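Local coordinates for protein Sodium/sialic acid symporter SiaT (Proteus mirabilis, PDB 5NV9) that uses the sodium gradient to drive uptake of the sialic acid N-acetylneuraminic acid across the bacterial inner membrane, at residues Asp36-Arg40 against Asn349-Ser353; Phe39-Val45 against Gln259-Asp265; Ala137-Tyr141 against Ala391-Val396. All blocks are in the same frame, centred on the assembly; numbering follows the deposited sequence.

Contact 1 of 3, residues Asp36-Arg40 against Asn349-Ser353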
# COMPACT_ATOMS: atom_id res chain seq x y z
N ASP A 36 -18.52 4.26 -14.11
CA ASP A 36 -18.03 5.55 -13.70
C ASP A 36 -18.30 5.73 -12.23
O ASP A 36 -17.41 6.16 -11.52
CB ASP A 36 -18.69 6.69 -14.46
CG ASP A 36 -18.14 8.04 -14.04
OD1 ASP A 36 -17.00 8.38 -14.39
OD2 ASP A 36 -18.80 8.77 -13.30
N ASP A 37 -19.53 5.41 -11.79
CA ASP A 37 -19.82 5.38 -10.36
C ASP A 37 -18.87 4.48 -9.61
O ASP A 37 -18.25 4.91 -8.67
CB ASP A 37 -21.26 4.95 -10.07
CG ASP A 37 -22.29 5.92 -10.67
OD1 ASP A 37 -22.16 7.20 -10.52
OD2 ASP A 37 -23.18 5.37 -11.35
N TYR A 38 -18.72 3.25 -10.08
CA TYR A 38 -18.05 2.23 -9.30
C TYR A 38 -16.53 2.44 -9.16
O TYR A 38 -15.97 2.05 -8.15
CB TYR A 38 -18.34 0.88 -9.94
CG TYR A 38 -18.27 -0.31 -9.05
CD1 TYR A 38 -19.34 -0.65 -8.21
CD2 TYR A 38 -17.17 -1.15 -9.08
CE1 TYR A 38 -19.29 -1.78 -7.41
CE2 TYR A 38 -17.13 -2.29 -8.30
CZ TYR A 38 -18.18 -2.58 -7.45
OH TYR A 38 -18.14 -3.73 -6.70
N PHE A 39 -15.90 3.02 -10.19
CA PHE A 39 -14.45 3.21 -10.22
C PHE A 39 -14.02 4.68 -10.07
O PHE A 39 -12.91 4.93 -9.61
CB PHE A 39 -13.85 2.62 -11.50
CG PHE A 39 -14.05 1.11 -11.67
CD1 PHE A 39 -13.65 0.24 -10.70
CD2 PHE A 39 -14.65 0.60 -12.80
CE1 PHE A 39 -13.81 -1.10 -10.84
CE2 PHE A 39 -14.83 -0.76 -12.98
CZ PHE A 39 -14.39 -1.62 -12.00
N ARG A 40 -14.86 5.62 -10.51
CA ARG A 40 -14.51 7.05 -10.51
C ARG A 40 -15.34 7.81 -9.47
O ARG A 40 -15.02 8.95 -9.15
CB ARG A 40 -14.62 7.66 -11.90
CG ARG A 40 -13.68 6.97 -12.92
CD ARG A 40 -13.74 7.49 -14.40
NE ARG A 40 -13.97 8.92 -14.41
CZ ARG A 40 -13.07 9.88 -14.56
NH1 ARG A 40 -11.81 9.62 -14.83
NH2 ARG A 40 -13.48 11.12 -14.51
N ASN A 349 -10.75 -3.20 -5.48
CA ASN A 349 -11.35 -2.27 -6.41
C ASN A 349 -10.43 -1.85 -7.57
O ASN A 349 -10.88 -1.75 -8.72
CB ASN A 349 -11.89 -1.05 -5.70
CG ASN A 349 -12.62 -0.11 -6.65
OD1 ASN A 349 -11.99 0.77 -7.19
ND2 ASN A 349 -13.94 -0.23 -6.76
N SER A 350 -9.15 -1.61 -7.28
CA SER A 350 -8.20 -1.21 -8.33
C SER A 350 -7.94 -2.30 -9.26
O SER A 350 -7.72 -2.04 -10.44
CB SER A 350 -6.91 -0.69 -7.74
OG SER A 350 -7.22 0.51 -7.05
N ILE A 351 -7.83 -3.52 -8.73
CA ILE A 351 -7.70 -4.72 -9.58
C ILE A 351 -8.84 -4.80 -10.55
O ILE A 351 -8.65 -4.94 -11.77
CB ILE A 351 -7.59 -6.01 -8.81
CG1 ILE A 351 -6.23 -6.12 -8.18
CG2 ILE A 351 -7.78 -7.22 -9.74
CD1 ILE A 351 -6.18 -7.07 -6.98
N SER A 352 -10.05 -4.69 -10.04
CA SER A 352 -11.24 -4.65 -10.92
C SER A 352 -11.29 -3.47 -11.85
O SER A 352 -11.73 -3.65 -12.96
CB SER A 352 -12.51 -4.73 -10.15
OG SER A 352 -13.63 -4.73 -11.02
N SER A 353 -10.81 -2.26 -11.46
CA SER A 353 -10.81 -1.16 -12.40
C SER A 353 -9.84 -1.43 -13.64
O SER A 353 -10.19 -1.11 -14.78
CB SER A 353 -10.41 0.16 -11.71
OG SER A 353 -8.99 0.19 -11.41
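The Phe39 ring is clasped between its own helix and the membrane-spanning helix it leans on. Over one face lies Ser353 CA, 3.6 Å from the ring centroid and 20° off the normal, a close CH-pi contact; on the opposite face Tyr38 CD2 sits toward the rim. Two oxygens of the facing helix reach the ring's edge near its plane: Ser352 OG is 3.3 Å from Phe39 CZ, and Asn349 OD1 is 3.9 Å from Phe39 CD1. Tyr38 itself is turned so that Phe39 CE1 lies in the plane of its ring. Ser353 CB adds to the grip, 3.4 Å from Phe39 CD1.

Asn349 carries the polar side. With CG anti to the backbone N (chi1 -176°), its amide runs past the Tyr38 ring, the two planes 34° apart, and ND2 makes a weak hydrogen bond of 3.4 Å to Tyr38 O. Its OD1 has a firmer partner in Gln259 NE2. The serine hydroxyls are engaged too: Ser353 OG donates to Ser350 O at 2.7 Å and also meets Gln255 NE2, while Ser352 OG bonds to Ala377 O on helix 370-398. Tyr38 OH is held by Trp171 O.

Here the short cytoplasmic helix 35-40 docks on the cytoplasmic half of helix 328-361 in this LeuT-fold symporter. The side of that helix facing Phe39 is polar, yet its hydroxyls and amide have partners within the protein. The oxygens meet the weakly positive C-H rim of the ring while carbon covers its faces, an arrangement that is probably favourable electrostatically.

Contact 2 of 3, residues Phe39-Val45 against Gln259-Asp265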
# COMPACT_ATOMS: atom_id res chain seq x y z
N PHE A 39 -15.90 3.02 -10.19
CA PHE A 39 -14.45 3.21 -10.22
C PHE A 39 -14.02 4.68 -10.07
O PHE A 39 -12.91 4.93 -9.61
CB PHE A 39 -13.85 2.62 -11.50
CG PHE A 39 -14.05 1.11 -11.67
CD1 PHE A 39 -13.65 0.24 -10.70
CD2 PHE A 39 -14.65 0.60 -12.80
CE1 PHE A 39 -13.81 -1.10 -10.84
CE2 PHE A 39 -14.83 -0.76 -12.98
CZ PHE A 39 -14.39 -1.62 -12.00
N ARG A 40 -14.86 5.62 -10.51
CA ARG A 40 -14.51 7.05 -10.51
C ARG A 40 -15.34 7.81 -9.47
O ARG A 40 -15.02 8.95 -9.15
CB ARG A 40 -14.62 7.66 -11.90
CG ARG A 40 -13.68 6.97 -12.92
CD ARG A 40 -13.74 7.49 -14.40
NE ARG A 40 -13.97 8.92 -14.41
CZ ARG A 40 -13.07 9.88 -14.56
NH1 ARG A 40 -11.81 9.62 -14.83
NH2 ARG A 40 -13.48 11.12 -14.51
N GLY A 41 -16.38 7.19 -8.91
CA GLY A 41 -17.15 7.85 -7.85
C GLY A 41 -18.00 9.05 -8.33
O GLY A 41 -18.44 9.85 -7.50
N GLY A 42 -18.26 9.15 -9.63
CA GLY A 42 -18.97 10.26 -10.23
C GLY A 42 -18.44 11.65 -9.92
O GLY A 42 -19.18 12.61 -9.98
N GLY A 43 -17.18 11.80 -9.58
CA GLY A 43 -16.69 13.12 -9.12
C GLY A 43 -17.26 13.63 -7.80
O GLY A 43 -17.13 14.81 -7.53
N ARG A 44 -17.87 12.75 -6.97
CA ARG A 44 -18.51 13.15 -5.68
C ARG A 44 -17.60 13.13 -4.41
O ARG A 44 -18.07 13.40 -3.31
CB ARG A 44 -19.74 12.29 -5.38
CG ARG A 44 -20.94 12.54 -6.28
CD ARG A 44 -22.05 11.55 -5.99
NE ARG A 44 -21.68 10.18 -6.35
CZ ARG A 44 -21.87 9.63 -7.54
NH1 ARG A 44 -22.44 10.31 -8.54
NH2 ARG A 44 -21.50 8.36 -7.74
N VAL A 45 -16.32 12.80 -4.54
CA VAL A 45 -15.48 12.69 -3.37
C VAL A 45 -14.76 14.01 -3.11
O VAL A 45 -14.14 14.56 -3.98
CB VAL A 45 -14.52 11.54 -3.56
CG1 VAL A 45 -13.60 11.37 -2.36
CG2 VAL A 45 -15.36 10.29 -3.82
N GLN A 259 -5.82 6.09 -8.81
CA GLN A 259 -7.29 6.19 -8.82
C GLN A 259 -7.87 7.31 -7.95
O GLN A 259 -8.90 7.92 -8.31
CB GLN A 259 -7.88 4.85 -8.38
CG GLN A 259 -9.13 4.44 -9.12
CD GLN A 259 -9.70 3.17 -8.54
OE1 GLN A 259 -8.92 2.32 -8.07
NE2 GLN A 259 -11.05 3.02 -8.54
N ARG A 260 -7.25 7.59 -6.81
CA ARG A 260 -7.73 8.69 -5.95
C ARG A 260 -7.51 10.07 -6.55
O ARG A 260 -8.12 11.02 -6.09
CB ARG A 260 -7.10 8.65 -4.56
CG ARG A 260 -7.80 7.76 -3.58
CD ARG A 260 -7.41 6.32 -3.70
NE ARG A 260 -8.24 5.47 -2.85
CZ ARG A 260 -8.62 4.22 -3.15
NH1 ARG A 260 -8.23 3.65 -4.27
NH2 ARG A 260 -9.42 3.57 -2.33
N TYR A 261 -6.64 10.20 -7.55
CA TYR A 261 -6.41 11.49 -8.18
C TYR A 261 -7.55 11.94 -9.10
O TYR A 261 -7.62 13.12 -9.44
CB TYR A 261 -5.09 11.47 -9.00
CG TYR A 261 -3.81 11.08 -8.20
CD1 TYR A 261 -3.71 11.21 -6.80
CD2 TYR A 261 -2.69 10.60 -8.87
CE1 TYR A 261 -2.53 10.87 -6.11
CE2 TYR A 261 -1.51 10.30 -8.21
CZ TYR A 261 -1.41 10.40 -6.84
OH TYR A 261 -0.17 10.04 -6.27
N ILE A 262 -8.39 11.00 -9.53
CA ILE A 262 -9.45 11.28 -10.51
C ILE A 262 -10.87 11.24 -9.90
O ILE A 262 -11.86 11.47 -10.60
CB ILE A 262 -9.29 10.35 -11.75
CG1 ILE A 262 -9.29 8.86 -11.40
CG2 ILE A 262 -7.91 10.57 -12.38
CD1 ILE A 262 -10.64 8.22 -11.43
N VAL A 263 -10.99 10.93 -8.61
CA VAL A 263 -12.32 10.92 -7.98
C VAL A 263 -12.82 12.28 -7.54
O VAL A 263 -14.03 12.43 -7.20
CB VAL A 263 -12.39 9.94 -6.78
CG1 VAL A 263 -12.15 8.53 -7.21
CG2 VAL A 263 -11.44 10.33 -5.67
N THR A 264 -11.91 13.25 -7.44
CA THR A 264 -12.21 14.63 -7.11
C THR A 264 -12.68 15.42 -8.33
O THR A 264 -12.25 15.17 -9.46
CB THR A 264 -10.96 15.30 -6.58
OG1 THR A 264 -9.82 14.87 -7.37
CG2 THR A 264 -10.74 14.88 -5.19
N ASP A 265 -13.46 16.46 -8.09
CA ASP A 265 -14.15 17.12 -9.18
C ASP A 265 -13.34 18.26 -9.81
O ASP A 265 -13.65 18.69 -10.88
CB ASP A 265 -15.51 17.61 -8.73
CG ASP A 265 -16.47 17.68 -9.85
OD1 ASP A 265 -16.78 16.62 -10.41
OD2 ASP A 265 -16.92 18.79 -10.18
O HOH W 1 -14.50 16.73 -5.51
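Gln259 reaches the end of helix 35-40 and donates NE2 to Phe39 O at 2.9 Å, a nearly straight bond (172°) that lies in both the carbonyl and the amide plane and uses a carbonyl lone pair. Helix 328-361 holds the same amide, Ser350 OG at OE1 and Asn349 OD1 at NE2. Beyond it the packing is tight. Val263 wedges in with CG1 3.5 Å from Arg40 O and CG2 3.9 Å from Val45 CB. Ile262, whose CG1 is set between its backbone N and carbonyl carbon (chi1 56°), brings CD1 to 3.6 Å from Arg40 CG, crossing that chain at about a right angle.

The chain turns through Gly41, Gly42 and Gly43, all with positive phi, and Gly43 CA comes within 3.4 Å of Val263 O, a CA-H...O contact. Past this point the interface opens to solvent: Arg44 is exposed, its guanidinium paired with Glu176 and Asp37, and a water joins the backbones, donating to Val45 O and accepting from Asp265 N at 2.8 Å.

Val45 and Val263 pack on Ala50 of helix 47-58, Gln259 touches Ile175 of helix 155-203, and residues 259-265 lead from helix 255-258 into helix 267-301.

Contact 3 of 3, residues Ala137-Tyr141 against Ala391-Val396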
# COMPACT_ATOMS: atom_id res chain seq x y z
N ALA A 137 -2.97 -10.99 -0.22
CA ALA A 137 -2.68 -12.29 0.45
C ALA A 137 -1.68 -12.09 1.59
O ALA A 137 -1.89 -12.55 2.70
CB ALA A 137 -2.19 -13.33 -0.53
N ILE A 138 -0.68 -11.29 1.33
CA ILE A 138 0.34 -10.97 2.30
C ILE A 138 -0.20 -10.17 3.47
O ILE A 138 0.15 -10.45 4.62
CB ILE A 138 1.56 -10.30 1.64
CG1 ILE A 138 2.28 -11.35 0.78
CG2 ILE A 138 2.55 -9.81 2.69
CD1 ILE A 138 3.52 -10.90 0.03
N ILE A 139 -1.06 -9.18 3.17
CA ILE A 139 -1.59 -8.29 4.18
C ILE A 139 -2.44 -9.16 5.14
O ILE A 139 -2.42 -8.98 6.33
CB ILE A 139 -2.42 -7.14 3.61
CG1 ILE A 139 -1.50 -6.03 3.10
CG2 ILE A 139 -3.32 -6.55 4.68
CD1 ILE A 139 -2.22 -4.99 2.26
N THR A 140 -3.22 -10.05 4.56
CA THR A 140 -4.12 -10.92 5.30
C THR A 140 -3.35 -11.95 6.16
O THR A 140 -3.65 -12.15 7.34
CB THR A 140 -5.07 -11.56 4.29
OG1 THR A 140 -5.76 -10.51 3.62
CG2 THR A 140 -6.02 -12.49 4.95
N TYR A 141 -2.33 -12.55 5.57
CA TYR A 141 -1.39 -13.44 6.25
C TYR A 141 -0.72 -12.83 7.46
O TYR A 141 -0.79 -13.45 8.52
CB TYR A 141 -0.35 -13.96 5.24
CG TYR A 141 0.69 -14.89 5.87
CD1 TYR A 141 0.31 -16.11 6.40
CD2 TYR A 141 2.02 -14.55 5.91
CE1 TYR A 141 1.25 -16.96 6.98
CE2 TYR A 141 2.97 -15.39 6.47
CZ TYR A 141 2.57 -16.60 7.01
OH TYR A 141 3.49 -17.45 7.57
N ALA A 391 -5.05 -17.93 -1.40
CA ALA A 391 -3.63 -17.77 -1.20
C ALA A 391 -3.34 -17.53 0.29
O ALA A 391 -2.51 -18.22 0.88
CB ALA A 391 -3.08 -16.66 -2.04
N ALA A 392 -4.08 -16.62 0.92
CA ALA A 392 -3.91 -16.36 2.32
C ALA A 392 -4.16 -17.59 3.16
O ALA A 392 -3.42 -17.84 4.09
CB ALA A 392 -4.80 -15.20 2.78
N ILE A 393 -5.20 -18.35 2.87
CA ILE A 393 -5.37 -19.61 3.57
C ILE A 393 -4.15 -20.55 3.40
O ILE A 393 -3.74 -21.21 4.37
CB ILE A 393 -6.65 -20.36 3.16
CG1 ILE A 393 -7.88 -19.70 3.80
CG2 ILE A 393 -6.56 -21.81 3.60
CD1 ILE A 393 -9.17 -19.94 3.03
N TRP A 394 -3.59 -20.62 2.19
CA TRP A 394 -2.46 -21.49 1.90
C TRP A 394 -1.23 -21.04 2.70
O TRP A 394 -0.55 -21.85 3.34
CB TRP A 394 -2.28 -21.56 0.36
CG TRP A 394 -1.04 -22.17 -0.26
CD1 TRP A 394 -0.11 -22.98 0.32
CD2 TRP A 394 -0.62 -22.03 -1.65
NE1 TRP A 394 0.86 -23.34 -0.60
CE2 TRP A 394 0.57 -22.77 -1.81
CE3 TRP A 394 -1.16 -21.36 -2.77
CZ2 TRP A 394 1.26 -22.84 -3.02
CZ3 TRP A 394 -0.48 -21.43 -3.99
CH2 TRP A 394 0.72 -22.17 -4.10
N LEU A 395 -0.98 -19.74 2.73
CA LEU A 395 0.17 -19.20 3.47
C LEU A 395 0.10 -19.50 4.96
O LEU A 395 1.11 -19.76 5.61
CB LEU A 395 0.29 -17.69 3.27
CG LEU A 395 0.84 -17.22 1.92
CD1 LEU A 395 0.61 -15.72 1.72
CD2 LEU A 395 2.32 -17.58 1.76
N VAL A 396 -1.12 -19.48 5.49
CA VAL A 396 -1.37 -19.72 6.89
C VAL A 396 -1.16 -21.21 7.23
O VAL A 396 -0.28 -21.53 8.03
CB VAL A 396 -2.78 -19.21 7.31
CG1 VAL A 396 -3.12 -19.65 8.71
CG2 VAL A 396 -2.83 -17.70 7.25
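Leu395 N donates to Ala391 O at 2.8 Å, a helical bond joining two residues that both touch the facing helix. Small residues bring the helices together here. Ala137 CB meets Ala391 CB at 3.8 Å, and the methyl CG2 of Thr140 rests 3.7 Å from Ala392 CB, while Thr140 OG1 turns back to Val136 O of its own helix. The local axes approach to 8.6 Å at 47°, and the CA atoms of Ala137 and Ala392 are 4.6 Å apart.

This is a crossing of two membrane-spanning helices of the LeuT fold, 118-151 with 370-398; helix 328-361 backs it beside Thr140, and helix 155-203 touches both partners. Toward the periplasmic end Tyr141 takes over. Its side chain leaves the backbone with CG opposite N (chi1 179°), and the ring lies against Leu395 and Val396, crossing the Leu395 side chain at about a right angle. Leu395 CB lies over one face, 4.0 Å from the centroid, in a CH-pi contact, and the ring carbon CE1 of Tyr141 comes to 3.1 Å from the carbonyl oxygen of Leu395. Val396 CG2 sits at the ring's edge in its plane, 3.6 Å from CD1 of Tyr141, and the phenol OH continues to Asp399 O.

In the fold
Contacts 1 and 2 form one cluster on the cytoplasmic side, centres about 10 Å apart, sharing Phe39 and Arg40. Gln259 ties them: its OE1 is 2.7 Å from Ser350 OG and its NE2 2.8 Å from Asn349 OD1, both probable hydrogen bonds. The cluster lies on the cytoplasmic side of the sodium bound by Asp182, Ser342, Ser345 and Ser346, about 7 Å from it at the Asn349 side chain, consistent with a cytoplasmic side closed in the outward-open state. Contact 3 is farther off, its centre about 24 Å from that of contact 1; its Thr140 side chain lies about 11 Å from a sodium and 12 Å from the bound sialic acid.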